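Side-chain contacts in ylmH (Streptococcus pneumoniae, PDB 2FPH), which probably binds RNA through an RRM-like domain and is probably linked to cell division in this Gram-positive bacterium: residues F35-P38 / H39-K42; E156-P159 / F160-I164; H5-I8 / E9-P12. All coordinates share one frame; numbering follows the deposited sequence.

Contact 1 of 3, residues F35-P38 / H39-K42; sequences FINP and HQEK
Asn37 and Gln40 clasp each other at the start of helix 38-50, each side chain bonding to the other's backbone. The carbonyl of the Asn37 amide, OD1, accepts from Gln40 N at 2.9 Å, with the donor almost in line with the C=O bond. In return Gln40 OE1 takes the N-H of Asn37; the N to OE1 distance is 3.0 Å and the bond is nearly straight. Its donor is tilted 25° from the plane of the Gln40 amide. This reciprocal pair is a capping box, with Asn37 as the N-cap. The two side chains cross at about a right angle, yet their amide planes are only 20° apart and stacked, with Asn37 CG 3.5 Å from Gln40 OE1.

Torsions set up both halves. In Asn37, CG lies between the backbone N and the carbonyl carbon (chi1 74°), which turns OD1 back over the first turn; Gln40, extended beyond CG, carries OE1 back to the N-H of Asn37. Past the cap, regular helical bonding begins, Glu41 N to Asn37 O at 2.8 Å and Lys42 N to Pro38 O at 3.1 Å. A water donates both to Pro38 O and to Glu41 OE1, while the other carboxylate oxygen of Glu41 bonds to Ser57. Ile36, a buried residue, brings CD1 to 3.6 Å from Glu41 N.

Ile36 and Gln40 both pack on Phe13 of helix 11-27, and the backbone of Ile36 pairs with Val67 in the loop preceding strand 69-72, so the cap sits between the neighbouring helix and the loop leading into the small sheet.

Contact 2 of 3, residues E156-P159 / F160-I164; sequences EERP and FTEKI
Glu162 lays its side chain beside the Pro159 ring, both pointing the same way, and crosses Arg158 at a slant. Its OE1 is crowded against Arg158 CD in the model, which leaves the place of that oxygen uncertain. The guanidinium and carboxylate planes are turned 52° from one another, and the ion pair between Arg158 NE and Glu162 OE1 is long, 3.9 Å, and shares that doubt. Arg158 bends at chi2 (-75°) and again at chi3, folding back so that NE also makes a weak bond to Glu157 O, at 3.4 Å. Its NH2 is modelled toward Glu156, too close for the pairing to be more than doubtful in detail, and a long, weak ion pair joins the guanidinium to Glu89 as well.

The turn is closed by a backbone bond. Glu162 N donates to Pro159 O at 2.8 Å, coming from above the carbonyl plane, and this spans the short 3-10 segment at Phe160-Thr161, where the chain leaves strand 151-157, the last strand of the putative RNA-binding domain. Thr161 OG1 lies 3.6 Å from Pro159 CB. The Phe160 ring meets Phe80 edge-to-face and packs on Ile85 and Met132 of the five-stranded sheet, while Gln130 bonds to the backbone on the exit side of the turn.

With acidic groups of Glu156, Glu162 and Glu89 around it, the Arg158 guanidinium probably has much of its positive charge offset. The long or uncertain pairs at this surface suggest a diffuse electrostatic network, whereas the turn rests on its backbone bond and the Phe160 ring anchors it to the sheet.

Contact 3 of 3, residues H5-I8 / E9-P12; sequences HFSI and EDRP
The chain changes from the extended backbone of Phe6 and Ser7 to helical angles at Ile8, and Asp10 N bonds back to Ser7 O at 3.1 Å. One residue on, Arg11 N makes the same three-residue step to Ile8 O, also at 3.1 Å. Both donors stand well above the carbonyl planes. Asp10 reaches back over this turn: its OD2 accepts from Ser7 N at 2.9 Å, and the N-H approaches from above the carboxylate plane, 46° out of it. With CG anti to the carbonyl carbon (chi1 -62°), the Asp10 carboxylate is swung toward the preceding loop. Ser7 answers from its own side chain, where OG receives a weak bond from Asp10 N at 3.3 Å.

The same OD2 also lies near the plane of the Phe6 ring at its edge, 4.0 Å from CD1, and ring and carboxylate stand almost perpendicular. On the outer surface Ile8 and Arg11 run side by side, with Ile8 CG2 4.1 Å from Arg11 CD; Arg11 CG packs against Ile8 O at 3.2 Å.

Asp10, although buried, has polar partners for both carboxylate oxygens, since OD1 bonds to His39 at the beginning of helix 38-50. Phe6 settles on Leu43 and Ile46 of that helix, and Asp10 also touches Leu43, so the lead-in to helix 11-27 lies against helix 38-50.

Overall arrangement
Contact 3 lies at the lead-in to helix 11-27 and contact 1 at the N-terminal end of helix 38-50. Their centres are 13 Å apart and they join directly, through a probable hydrogen bond of 2.8 Å between His39 NE2 and Asp10 OD1, which ties the two regions together. Contact 2 belongs to the putative RNA-binding region, where it takes in the end of strand 151-157 and the turn after it. It lies across the chain's centre from both others: about 22 Å from contact 1 and 36 Å from contact 3 between centres. Contacts 1 and 2 do not touch, their nearest atoms being about 7 Å apart.

Contact 1 of 3, residues F35-P38 / H39-K42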
ATOM      1  N   PHE A  35      -0.303   1.563   3.431  1.00 12.47           N
ATOM      2  CA  PHE A  35       0.019   2.209   2.153  1.00 12.53           C
ATOM      3  C   PHE A  35       0.103   3.740   2.292  1.00 13.96           C
ATOM      4  O   PHE A  35      -0.781   4.373   2.894  1.00 12.92           O
ATOM      5  CB  PHE A  35      -0.952   1.831   1.071  1.00 12.52           C
ATOM      6  CG  PHE A  35      -0.781   0.437   0.563  1.00 11.39           C
ATOM      7  CD1 PHE A  35       0.107   0.204  -0.485  1.00 11.80           C
ATOM      8  CD2 PHE A  35      -1.498  -0.623   1.064  1.00 12.45           C
ATOM      9  CE1 PHE A  35       0.274  -1.051  -1.037  1.00 14.61           C
ATOM     10  CE2 PHE A  35      -1.316  -1.934   0.518  1.00 13.98           C
ATOM     11  CZ  PHE A  35      -0.432  -2.114  -0.573  1.00 11.76           C
ATOM     12  N   ILE A  36       1.174   4.288   1.725  1.00 13.87           N
ATOM     13  CA  ILE A  36       1.438   5.740   1.688  1.00 14.93           C
ATOM     14  C   ILE A  36       1.793   6.191   0.292  1.00 14.97           C
ATOM     15  O   ILE A  36       2.169   5.382  -0.576  1.00 15.57           O
ATOM     16  CB  ILE A  36       2.598   6.077   2.701  1.00 14.39           C
ATOM     17  CG1 ILE A  36       3.927   5.400   2.354  1.00 15.51           C
ATOM     18  CG2 ILE A  36       2.194   5.728   4.131  1.00 13.90           C
ATOM     19  CD1 ILE A  36       5.097   5.835   3.265  1.00 13.73           C
ATOM     20  N   ASN A  37       1.622   7.486   0.031  1.00 15.64           N
ATOM     21  CA  ASN A  37       1.883   8.064  -1.284  1.00 15.76           C
ATOM     22  C   ASN A  37       3.361   8.410  -1.484  1.00 16.72           C
ATOM     23  O   ASN A  37       4.167   8.256  -0.560  1.00 15.74           O
ATOM     24  CB  ASN A  37       0.882   9.219  -1.569  1.00 17.55           C
ATOM     25  CG  ASN A  37       1.191  10.479  -0.794  1.00 16.12           C
ATOM     26  OD1 ASN A  37       2.338  10.776  -0.470  1.00 15.32           O
ATOM     27  ND2 ASN A  37       0.159  11.286  -0.564  1.00 19.73           N
ATOM     28  N   PRO A  38       3.783   8.682  -2.712  1.00 14.58           N
ATOM     29  CA  PRO A  38       5.196   8.935  -2.991  1.00 14.86           C
ATOM     30  C   PRO A  38       5.838  10.102  -2.191  1.00 13.20           C
ATOM     31  O   PRO A  38       6.967  10.025  -1.786  1.00 14.73           O
ATOM     32  CB  PRO A  38       5.170   9.231  -4.473  1.00 15.56           C
ATOM     33  CG  PRO A  38       4.025   8.443  -4.952  1.00 13.86           C
ATOM     34  CD  PRO A  38       2.967   8.706  -3.950  1.00 15.55           C
ATOM     35  N   HIS A  39       5.075  11.130  -1.927  1.00 15.94           N
ATOM     36  CA  HIS A  39       5.586  12.209  -1.118  1.00 15.83           C
ATOM     37  C   HIS A  39       5.824  11.797   0.319  1.00 14.35           C
ATOM     38  O   HIS A  39       6.856  12.096   0.848  1.00 15.50           O
ATOM     39  CB  HIS A  39       4.655  13.377  -1.090  1.00 17.53           C
ATOM     40  CG  HIS A  39       5.203  14.507  -0.283  1.00 17.30           C
ATOM     41  ND1 HIS A  39       6.233  15.299  -0.734  1.00 20.89           N
ATOM     42  CD2 HIS A  39       4.818  15.024   0.914  1.00 20.38           C
ATOM     43  CE1 HIS A  39       6.500  16.229   0.170  1.00 21.83           C
ATOM     44  NE2 HIS A  39       5.655  16.087   1.178  1.00 21.99           N
ATOM     45  N   GLN A  40       4.889  11.018   0.846  1.00 15.92           N
ATOM     46  CA  GLN A  40       4.984  10.439   2.187  1.00 14.00           C
ATOM     47  C   GLN A  40       6.110   9.458   2.294  1.00 14.06           C
ATOM     48  O   GLN A  40       6.834   9.450   3.327  1.00 14.40           O
ATOM     49  CB  GLN A  40       3.675   9.805   2.573  1.00 13.42           C
ATOM     50  CG  GLN A  40       2.573  10.843   2.765  1.00 15.34           C
ATOM     51  CD  GLN A  40       1.187  10.294   2.864  1.00 17.00           C
ATOM     52  OE1 GLN A  40       0.906   9.180   2.418  1.00 18.43           O
ATOM     53  NE2 GLN A  40       0.255  11.142   3.373  1.00 16.12           N
ATOM     54  N   GLU A  41       6.311   8.627   1.273  1.00 13.04           N
ATOM     55  CA  GLU A  41       7.507   7.775   1.224  1.00 13.59           C
ATOM     56  C   GLU A  41       8.801   8.556   1.318  1.00 14.35           C
ATOM     57  O   GLU A  41       9.731   8.131   2.017  1.00 14.13           O
ATOM     58  CB  GLU A  41       7.460   6.929  -0.075  1.00 13.76           C
ATOM     59  CG  GLU A  41       8.632   6.017  -0.443  1.00 17.31           C
ATOM     60  CD  GLU A  41       8.564   5.498  -1.895  1.00 20.64           C
ATOM     61  OE1 GLU A  41       7.889   6.130  -2.756  1.00 20.65           O
ATOM     62  OE2 GLU A  41       9.223   4.453  -2.194  1.00 19.87           O
ATOM     63  N   LYS A  42       8.893   9.690   0.608  1.00 14.65           N
ATOM     64  CA  LYS A  42      10.097  10.489   0.645  1.00 15.18           C
ATOM     65  C   LYS A  42      10.316  11.091   2.035  1.00 15.28           C
ATOM     66  O   LYS A  42      11.419  11.024   2.535  1.00 15.41           O
ATOM     67  CB  LYS A  42      10.045  11.596  -0.418  1.00 16.07           C
ATOM     68  CG  LYS A  42      10.262  11.115  -1.800  1.00 21.53           C
ATOM     69  CD  LYS A  42      10.531  12.279  -2.802  1.00 28.20           C
ATOM     70  CE  LYS A  42       9.307  13.051  -3.197  1.00 30.92           C
ATOM     71  NZ  LYS A  42       8.527  12.396  -4.320  1.00 34.75           N
TER
HETATM   72  O   HOH W   1       8.830   8.547  -3.370  1.00 22.57           O

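Contact 2 of 3, residues E156-P159 / F160-I164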
ATOM      1  N   GLU A 156      -8.758 -12.817  -7.713  1.00 25.00           N
ATOM      2  CA  GLU A 156      -7.808 -13.928  -7.606  1.00 26.87           C
ATOM      3  C   GLU A 156      -6.376 -13.441  -7.454  1.00 27.38           C
ATOM      4  O   GLU A 156      -5.996 -12.492  -8.117  1.00 26.56           O
ATOM      5  CB  GLU A 156      -7.869 -14.734  -8.888  1.00 27.82           C
ATOM      6  CG  GLU A 156      -9.196 -15.467  -9.096  1.00 29.19           C
ATOM      7  CD  GLU A 156      -9.265 -16.142 -10.440  1.00 32.18           C
ATOM      8  OE1 GLU A 156      -8.216 -16.317 -11.100  1.00 35.61           O
ATOM      9  OE2 GLU A 156     -10.377 -16.481 -10.854  1.00 36.71           O
ATOM     10  N   GLU A 157      -5.594 -14.143  -6.628  1.00 29.01           N
ATOM     11  CA  GLU A 157      -4.129 -13.952  -6.485  1.00 30.87           C
ATOM     12  C   GLU A 157      -3.388 -14.089  -7.829  1.00 30.83           C
ATOM     13  O   GLU A 157      -3.611 -15.068  -8.573  1.00 30.74           O
ATOM     14  CB  GLU A 157      -3.568 -15.038  -5.550  1.00 31.37           C
ATOM     15  CG  GLU A 157      -3.097 -14.658  -4.141  1.00 37.26           C
ATOM     16  CD  GLU A 157      -1.754 -13.939  -4.084  1.00 40.01           C
ATOM     17  OE1 GLU A 157      -1.093 -13.765  -5.141  1.00 44.53           O
ATOM     18  OE2 GLU A 157      -1.373 -13.516  -2.961  1.00 42.08           O
ATOM     19  N   ARG A 158      -2.534 -13.132  -8.153  1.00 30.50           N
ATOM     20  CA  ARG A 158      -1.584 -13.201  -9.269  1.00 32.04           C
ATOM     21  C   ARG A 158      -0.156 -12.860  -8.794  1.00 32.15           C
ATOM     22  O   ARG A 158       0.004 -11.961  -7.973  1.00 30.68           O
ATOM     23  CB  ARG A 158      -1.907 -12.150 -10.321  1.00 32.43           C
ATOM     24  CG  ARG A 158      -3.226 -12.294 -11.009  1.00 34.34           C
ATOM     25  CD  ARG A 158      -3.230 -13.393 -12.019  1.00 38.86           C
ATOM     26  NE  ARG A 158      -4.340 -14.288 -11.765  1.00 43.39           N
ATOM     27  CZ  ARG A 158      -5.426 -14.383 -12.504  1.00 43.04           C
ATOM     28  NH1 ARG A 158      -5.598 -13.668 -13.611  1.00 44.94           N
ATOM     29  NH2 ARG A 158      -6.353 -15.232 -12.127  1.00 45.36           N
ATOM     30  N   PRO A 159       0.892 -13.511  -9.316  1.00 31.89           N
ATOM     31  CA  PRO A 159       2.273 -13.016  -9.100  1.00 32.16           C
ATOM     32  C   PRO A 159       2.542 -11.598  -9.564  1.00 31.89           C
ATOM     33  O   PRO A 159       1.972 -11.182 -10.573  1.00 32.18           O
ATOM     34  CB  PRO A 159       3.142 -13.967  -9.947  1.00 32.66           C
ATOM     35  CG  PRO A 159       2.296 -15.142 -10.253  1.00 32.13           C
ATOM     36  CD  PRO A 159       0.854 -14.785 -10.053  1.00 33.23           C
ATOM     37  N   PHE A 160       3.424 -10.872  -8.877  1.00 31.48           N
ATOM     38  CA  PHE A 160       3.767  -9.533  -9.321  1.00 31.59           C
ATOM     39  C   PHE A 160       4.492  -9.536 -10.656  1.00 33.15           C
ATOM     40  O   PHE A 160       4.527  -8.511 -11.302  1.00 32.92           O
ATOM     41  CB  PHE A 160       4.534  -8.750  -8.255  1.00 32.02           C
ATOM     42  CG  PHE A 160       3.646  -8.210  -7.178  1.00 28.36           C
ATOM     43  CD1 PHE A 160       3.348  -9.003  -6.093  1.00 29.91           C
ATOM     44  CD2 PHE A 160       3.089  -6.933  -7.264  1.00 31.37           C
ATOM     45  CE1 PHE A 160       2.534  -8.547  -5.087  1.00 26.56           C
ATOM     46  CE2 PHE A 160       2.238  -6.475  -6.243  1.00 25.01           C
ATOM     47  CZ  PHE A 160       1.988  -7.300  -5.165  1.00 26.98           C
ATOM     48  N   THR A 161       5.050 -10.693 -11.044  1.00 35.58           N
ATOM     49  CA  THR A 161       5.480 -10.966 -12.431  1.00 37.81           C
ATOM     50  C   THR A 161       4.412 -10.585 -13.435  1.00 38.68           C
ATOM     51  O   THR A 161       4.719 -10.068 -14.508  1.00 38.73           O
ATOM     52  CB  THR A 161       5.685 -12.488 -12.697  1.00 37.71           C
ATOM     53  OG1 THR A 161       6.291 -13.149 -11.593  1.00 39.19           O
ATOM     54  CG2 THR A 161       6.644 -12.709 -13.883  1.00 40.50           C
ATOM     55  N   GLU A 162       3.169 -10.929 -13.076  1.00 39.43           N
ATOM     56  CA  GLU A 162       1.979 -10.842 -13.947  1.00 39.94           C
ATOM     57  C   GLU A 162       1.289  -9.496 -13.841  1.00 39.48           C
ATOM     58  O   GLU A 162       0.130  -9.356 -14.184  1.00 39.33           O
ATOM     59  CB  GLU A 162       0.985 -11.926 -13.543  1.00 40.28           C
ATOM     60  CG  GLU A 162       0.891 -13.094 -14.493  1.00 42.79           C
ATOM     61  CD  GLU A 162      -0.359 -13.905 -14.260  1.00 46.09           C
ATOM     62  OE1 GLU A 162      -1.464 -13.313 -14.269  1.00 49.61           O
ATOM     63  OE2 GLU A 162      -0.238 -15.127 -14.046  1.00 47.37           O
ATOM     64  N   LYS A 163       2.047  -8.490 -13.432  1.00 40.23           N
ATOM     65  CA  LYS A 163       1.508  -7.256 -12.895  1.00 39.75           C
ATOM     66  C   LYS A 163       1.321  -6.249 -14.025  1.00 40.75           C
ATOM     67  O   LYS A 163       2.222  -6.031 -14.832  1.00 41.10           O
ATOM     68  CB  LYS A 163       2.502  -6.749 -11.857  1.00 39.91           C
ATOM     69  CG  LYS A 163       1.941  -5.971 -10.749  1.00 38.53           C
ATOM     70  CD  LYS A 163       1.773  -4.533 -11.125  1.00 35.39           C
ATOM     71  CE  LYS A 163       2.919  -3.662 -10.621  1.00 33.07           C
ATOM     72  NZ  LYS A 163       3.774  -3.136 -11.740  1.00 32.17           N
ATOM     73  N   ILE A 164       0.150  -5.633 -14.090  1.00 41.00           N
ATOM     74  CA  ILE A 164      -0.156  -4.691 -15.151  1.00 41.56           C
ATOM     75  C   ILE A 164       0.661  -3.409 -15.000  1.00 42.25           C
ATOM     76  O   ILE A 164       0.847  -2.912 -13.883  1.00 41.92           O
ATOM     77  CB  ILE A 164      -1.656  -4.328 -15.139  1.00 41.67           C
ATOM     78  CG1 ILE A 164      -2.503  -5.530 -15.581  1.00 41.81           C
ATOM     79  CG2 ILE A 164      -1.918  -3.120 -16.025  1.00 42.21           C
ATOM     80  CD1 ILE A 164      -3.989  -5.342 -15.318  1.00 41.90           C
TER

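Contact 3 of 3, residues H5-I8 / E9-P12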
ATOM      1  N   HIS A   5      13.856  20.830   2.904  1.00 17.00           N
ATOM      2  CA  HIS A   5      13.033  21.365   3.996  1.00 16.83           C
ATOM      3  C   HIS A   5      11.625  20.788   3.987  1.00 16.48           C
ATOM      4  O   HIS A   5      10.940  20.665   2.909  1.00 17.62           O
ATOM      5  CB  HIS A   5      12.915  22.855   3.858  1.00 17.24           C
ATOM      6  CG  HIS A   5      14.209  23.586   4.046  1.00 17.51           C
ATOM      7  ND1 HIS A   5      14.455  24.789   3.432  1.00 21.42           N
ATOM      8  CD2 HIS A   5      15.279  23.344   4.836  1.00 18.01           C
ATOM      9  CE1 HIS A   5      15.663  25.211   3.770  1.00 19.73           C
ATOM     10  NE2 HIS A   5      16.183  24.358   4.624  1.00 17.16           N
ATOM     11  N   PHE A   6      11.154  20.442   5.182  1.00 14.57           N
ATOM     12  CA  PHE A   6       9.754  20.118   5.359  1.00 14.19           C
ATOM     13  C   PHE A   6       8.915  21.383   5.306  1.00 15.28           C
ATOM     14  O   PHE A   6       9.433  22.523   5.405  1.00 15.17           O
ATOM     15  CB  PHE A   6       9.538  19.425   6.686  1.00 15.06           C
ATOM     16  CG  PHE A   6      10.359  18.174   6.874  1.00 14.40           C
ATOM     17  CD1 PHE A   6      10.311  17.155   5.931  1.00 16.24           C
ATOM     18  CD2 PHE A   6      11.098  18.004   7.992  1.00 12.07           C
ATOM     19  CE1 PHE A   6      11.040  16.018   6.126  1.00 16.79           C
ATOM     20  CE2 PHE A   6      11.850  16.865   8.188  1.00 12.64           C
ATOM     21  CZ  PHE A   6      11.793  15.853   7.231  1.00 17.75           C
ATOM     22  N   SER A   7       7.625  21.158   5.190  1.00 16.22           N
ATOM     23  CA  SER A   7       6.601  22.178   5.073  1.00 17.76           C
ATOM     24  C   SER A   7       5.573  21.978   6.187  1.00 17.47           C
ATOM     25  O   SER A   7       5.540  20.959   6.859  1.00 17.63           O
ATOM     26  CB  SER A   7       5.968  22.057   3.716  1.00 18.68           C
ATOM     27  OG  SER A   7       5.039  21.012   3.710  1.00 21.60           O
ATOM     28  N   ILE A   8       4.784  23.014   6.442  1.00 18.27           N
ATOM     29  CA  ILE A   8       3.709  22.912   7.433  1.00 19.83           C
ATOM     30  C   ILE A   8       2.731  21.777   7.065  1.00 19.33           C
ATOM     31  O   ILE A   8       2.267  21.042   7.972  1.00 18.60           O
ATOM     32  CB  ILE A   8       2.960  24.283   7.552  1.00 21.92           C
ATOM     33  CG1 ILE A   8       3.897  25.335   8.148  1.00 26.02           C
ATOM     34  CG2 ILE A   8       1.711  24.162   8.399  1.00 22.83           C
ATOM     35  CD1 ILE A   8       3.534  26.770   7.682  1.00 28.57           C
ATOM     36  N   GLU A   9       2.513  21.592   5.764  1.00 18.78           N
ATOM     37  CA  GLU A   9       1.583  20.601   5.234  1.00 19.50           C
ATOM     38  C   GLU A   9       2.080  19.198   5.669  1.00 18.57           C
ATOM     39  O   GLU A   9       1.301  18.277   5.842  1.00 18.59           O
ATOM     40  CB  GLU A   9       1.467  20.627   3.715  1.00 20.52           C
ATOM     41  CG  GLU A   9       0.542  21.668   3.094  1.00 25.72           C
ATOM     42  CD  GLU A   9       0.440  21.594   1.557  1.00 34.55           C
ATOM     43  OE1 GLU A   9       0.857  20.604   0.856  1.00 40.01           O
ATOM     44  OE2 GLU A   9      -0.098  22.566   0.995  1.00 40.87           O
ATOM     45  N   ASP A  10       3.386  19.060   5.816  1.00 18.85           N
ATOM     46  CA  ASP A  10       3.969  17.724   6.123  1.00 16.60           C
ATOM     47  C   ASP A  10       3.769  17.300   7.568  1.00 17.47           C
ATOM     48  O   ASP A  10       3.977  16.130   7.894  1.00 15.60           O
ATOM     49  CB  ASP A  10       5.472  17.710   5.859  1.00 17.77           C
ATOM     50  CG  ASP A  10       5.859  17.974   4.421  1.00 18.51           C
ATOM     51  OD1 ASP A  10       5.138  17.600   3.468  1.00 19.19           O
ATOM     52  OD2 ASP A  10       6.982  18.500   4.176  1.00 19.82           O
ATOM     53  N   ARG A  11       3.415  18.213   8.474  1.00 16.61           N
ATOM     54  CA  ARG A  11       3.497  17.934   9.909  1.00 17.35           C
ATOM     55  C   ARG A  11       2.642  16.796  10.374  1.00 15.88           C
ATOM     56  O   ARG A  11       3.154  15.944  11.094  1.00 18.06           O
ATOM     57  CB  ARG A  11       3.348  19.176  10.812  1.00 19.78           C
ATOM     58  CG  ARG A  11       4.267  20.308  10.394  1.00 23.57           C
ATOM     59  CD  ARG A  11       3.769  21.637  10.925  1.00 30.50           C
ATOM     60  NE  ARG A  11       3.957  21.668  12.372  1.00 33.41           N
ATOM     61  CZ  ARG A  11       3.504  22.615  13.179  1.00 38.43           C
ATOM     62  NH1 ARG A  11       2.682  23.572  12.736  1.00 35.69           N
ATOM     63  NH2 ARG A  11       3.816  22.548  14.470  1.00 41.19           N
ATOM     64  N   PRO A  12       1.394  16.693   9.961  1.00 16.58           N
ATOM     65  CA  PRO A  12       0.573  15.530  10.377  1.00 16.24           C
ATOM     66  C   PRO A  12       1.194  14.172  10.035  1.00 15.27           C
ATOM     67  O   PRO A  12       1.230  13.276  10.899  1.00 16.47           O
ATOM     68  CB  PRO A  12      -0.737  15.778   9.691  1.00 16.46           C
ATOM     69  CG  PRO A  12      -0.768  17.194   9.508  1.00 17.53           C
ATOM     70  CD  PRO A  12       0.599  17.666   9.168  1.00 15.25           C
TER